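Local atomic coordinates of small COPII coat GTPase SAR1 (Encephalitozoon cuniculi, PDB entry 6VS4), a protein that belongs to the ADP-ribosylation factor family of small P-loop GTPases and probably acts in assembly of the COPII coat. Residues K58-S63 and S76-G81. Numbering follows the deposited sequence.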
loop_
_atom_site.group_PDB
_atom_site.type_symbol
_atom_site.label_atom_id
_atom_site.label_comp_id
_atom_site.label_asym_id
_atom_site.label_seq_id
_atom_site.Cartn_x
_atom_site.Cartn_y
_atom_site.Cartn_z
ATOM N N LYS A 58 -8.866 16.011 -14.195
ATOM C CA LYS A 58 -7.762 15.611 -13.336
ATOM C C LYS A 58 -7.777 16.371 -12.014
ATOM O O LYS A 58 -7.401 15.814 -10.979
ATOM C CB LYS A 58 -6.441 15.836 -14.076
ATOM C CG LYS A 58 -5.251 15.098 -13.506
ATOM C CD LYS A 58 -4.016 15.260 -14.383
ATOM C CE LYS A 58 -3.075 14.068 -14.205
ATOM N NZ LYS A 58 -3.667 12.827 -14.825
ATOM N N LEU A 59 -8.247 17.619 -12.021
ATOM C CA LEU A 59 -8.218 18.457 -10.829
ATOM C C LEU A 59 -9.393 18.196 -9.900
ATOM O O LEU A 59 -9.271 18.398 -8.690
ATOM C CB LEU A 59 -8.212 19.931 -11.227
ATOM C CG LEU A 59 -7.067 20.392 -12.125
ATOM C CD1 LEU A 59 -7.348 21.782 -12.666
ATOM C CD2 LEU A 59 -5.760 20.366 -11.368
ATOM N N LYS A 60 -10.523 17.751 -10.433
ATOM C CA LYS A 60 -11.748 17.690 -9.655
ATOM C C LYS A 60 -11.793 16.439 -8.784
ATOM O O LYS A 60 -11.167 15.419 -9.082
ATOM C CB LYS A 60 -12.961 17.735 -10.589
ATOM C CG LYS A 60 -13.283 16.418 -11.266
ATOM C CD LYS A 60 -14.403 16.573 -12.276
ATOM C CE LYS A 60 -15.054 15.231 -12.570
ATOM N NZ LYS A 60 -16.215 14.982 -11.651
ATOM N N SER A 61 -12.531 16.539 -7.681
ATOM C CA SER A 61 -12.867 15.389 -6.847
ATOM C C SER A 61 -14.242 14.902 -7.282
ATOM O O SER A 61 -15.237 15.617 -7.126
ATOM C CB SER A 61 -12.861 15.751 -5.361
ATOM O OG SER A 61 -11.546 15.869 -4.846
ATOM N N ASP A 62 -14.300 13.681 -7.818
ATOM C CA ASP A 62 -15.550 13.159 -8.362
ATOM C C ASP A 62 -16.663 13.116 -7.320
ATOM O O ASP A 62 -17.839 13.030 -7.689
ATOM C CB ASP A 62 -15.316 11.770 -8.958
ATOM C CG ASP A 62 -14.131 11.742 -9.908
ATOM O OD1 ASP A 62 -12.998 11.505 -9.436
ATOM O OD2 ASP A 62 -14.325 11.974 -11.121
ATOM N N SER A 63 -16.318 13.192 -6.034
ATOM C CA SER A 63 -17.312 13.119 -4.969
ATOM C C SER A 63 -18.005 14.459 -4.739
ATOM O O SER A 63 -19.227 14.509 -4.565
ATOM C CB SER A 63 -16.653 12.632 -3.676
ATOM O OG SER A 63 -15.395 13.257 -3.479
ATOM N N SER A 76 -17.620 24.788 -20.732
ATOM C CA SER A 76 -17.805 23.953 -19.560
ATOM C C SER A 76 -17.559 24.819 -18.338
ATOM O O SER A 76 -16.818 25.805 -18.402
ATOM C CB SER A 76 -16.851 22.750 -19.546
ATOM O OG SER A 76 -17.137 21.865 -20.610
ATOM N N TYR A 77 -18.182 24.446 -17.221
ATOM C CA TYR A 77 -18.003 25.183 -15.979
ATOM C C TYR A 77 -18.136 24.234 -14.795
ATOM O O TYR A 77 -19.115 23.483 -14.702
ATOM C CB TYR A 77 -19.016 26.334 -15.870
ATOM C CG TYR A 77 -18.855 27.152 -14.609
ATOM C CD1 TYR A 77 -17.821 28.072 -14.482
ATOM C CD2 TYR A 77 -19.721 26.987 -13.536
ATOM C CE1 TYR A 77 -17.657 28.812 -13.326
ATOM C CE2 TYR A 77 -19.566 27.721 -12.372
ATOM C CZ TYR A 77 -18.532 28.631 -12.273
ATOM O OH TYR A 77 -18.373 29.366 -11.122
ATOM N N ILE A 78 -17.156 24.277 -13.895
ATOM C CA ILE A 78 -17.198 23.489 -12.668
ATOM C C ILE A 78 -16.470 24.256 -11.571
ATOM O O ILE A 78 -15.419 24.860 -11.806
ATOM C CB ILE A 78 -16.584 22.087 -12.872
ATOM C CG1 ILE A 78 -16.654 21.272 -11.575
ATOM C CG2 ILE A 78 -15.149 22.206 -13.343
ATOM C CD1 ILE A 78 -16.090 19.883 -11.703
ATOM N N GLU A 79 -17.039 24.238 -10.374
ATOM C CA GLU A 79 -16.425 24.861 -9.211
ATOM C C GLU A 79 -15.655 23.800 -8.437
ATOM O O GLU A 79 -16.251 22.857 -7.908
ATOM C CB GLU A 79 -17.478 25.511 -8.321
ATOM C CG GLU A 79 -18.348 26.490 -9.073
ATOM C CD GLU A 79 -18.879 27.590 -8.196
ATOM O OE1 GLU A 79 -18.481 27.651 -7.012
ATOM O OE2 GLU A 79 -19.697 28.393 -8.693
ATOM N N ILE A 80 -14.338 23.959 -8.375
ATOM C CA ILE A 80 -13.472 23.060 -7.624
ATOM C C ILE A 80 -12.911 23.812 -6.427
ATOM O O ILE A 80 -11.853 24.444 -6.523
ATOM C CB ILE A 80 -12.339 22.521 -8.509
ATOM C CG1 ILE A 80 -12.921 21.885 -9.775
ATOM C CG2 ILE A 80 -11.470 21.554 -7.708
ATOM C CD1 ILE A 80 -11.869 21.473 -10.779
ATOM N N GLY A 81 -13.617 23.769 -5.299
ATOM C CA GLY A 81 -13.220 24.614 -4.183
ATOM C C GLY A 81 -13.303 26.075 -4.588
ATOM O O GLY A 81 -14.326 26.546 -5.096
#
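Lys60 comes nearest to Ile80, their CA atoms 6.0 Å apart, where the end of helix 52-59 passes strand 75-80. Lys60 is the first residue to leave helical angles (psi 153°), and the chain runs on from it as a loop through Ser63. No hydrogen bond joins 58-63 to 76-81; the contact is apolar, built by two isoleucines from one face of the strand, Ile78 and Ile80, meeting Leu59 and Lys60. Ile80 contributes most. Ile80 CD1 lies 3.9 Å from Lys60 CB and 4.0 Å from Leu59 CB, so one methyl rests on the last helical residue and the first beyond it. The CG2 methyl of Ile80 lies 4.0 Å from Leu59 O, a van der Waals contact. In this P-loop fold of the ADP-ribosylation factor family, helix 52-59 follows strand 40-47, and strand 75-80 forms an antiparallel hairpin with 83-90; the contact packs the helix's C-terminal end against the first arm of that hairpin, with the side chain of Leu59 about 12 Å from the bound GDP. Ile78 is fully extended, with CG1 anti to the backbone N (chi1 -179°), and sends CD1 to the aliphatic part of Lys60, 3.8 Å from Lys60 CD. The two side chains cross nearly at right angles, the methyl touching both CB and CD of the lysine. Lys60 starts with CG between its own N and carbonyl carbon (chi1 79°), which carries the methylenes past Ile78 while the ammonium end turns back within its own segment to a salt bridge, Lys60 NZ to Asp62 OD2 at 3.6 Å. Asp65 and Tyr67 also touch both Lys60 and Ile78, while Phe28 and Val32 of helix 9-33 pack on Leu59.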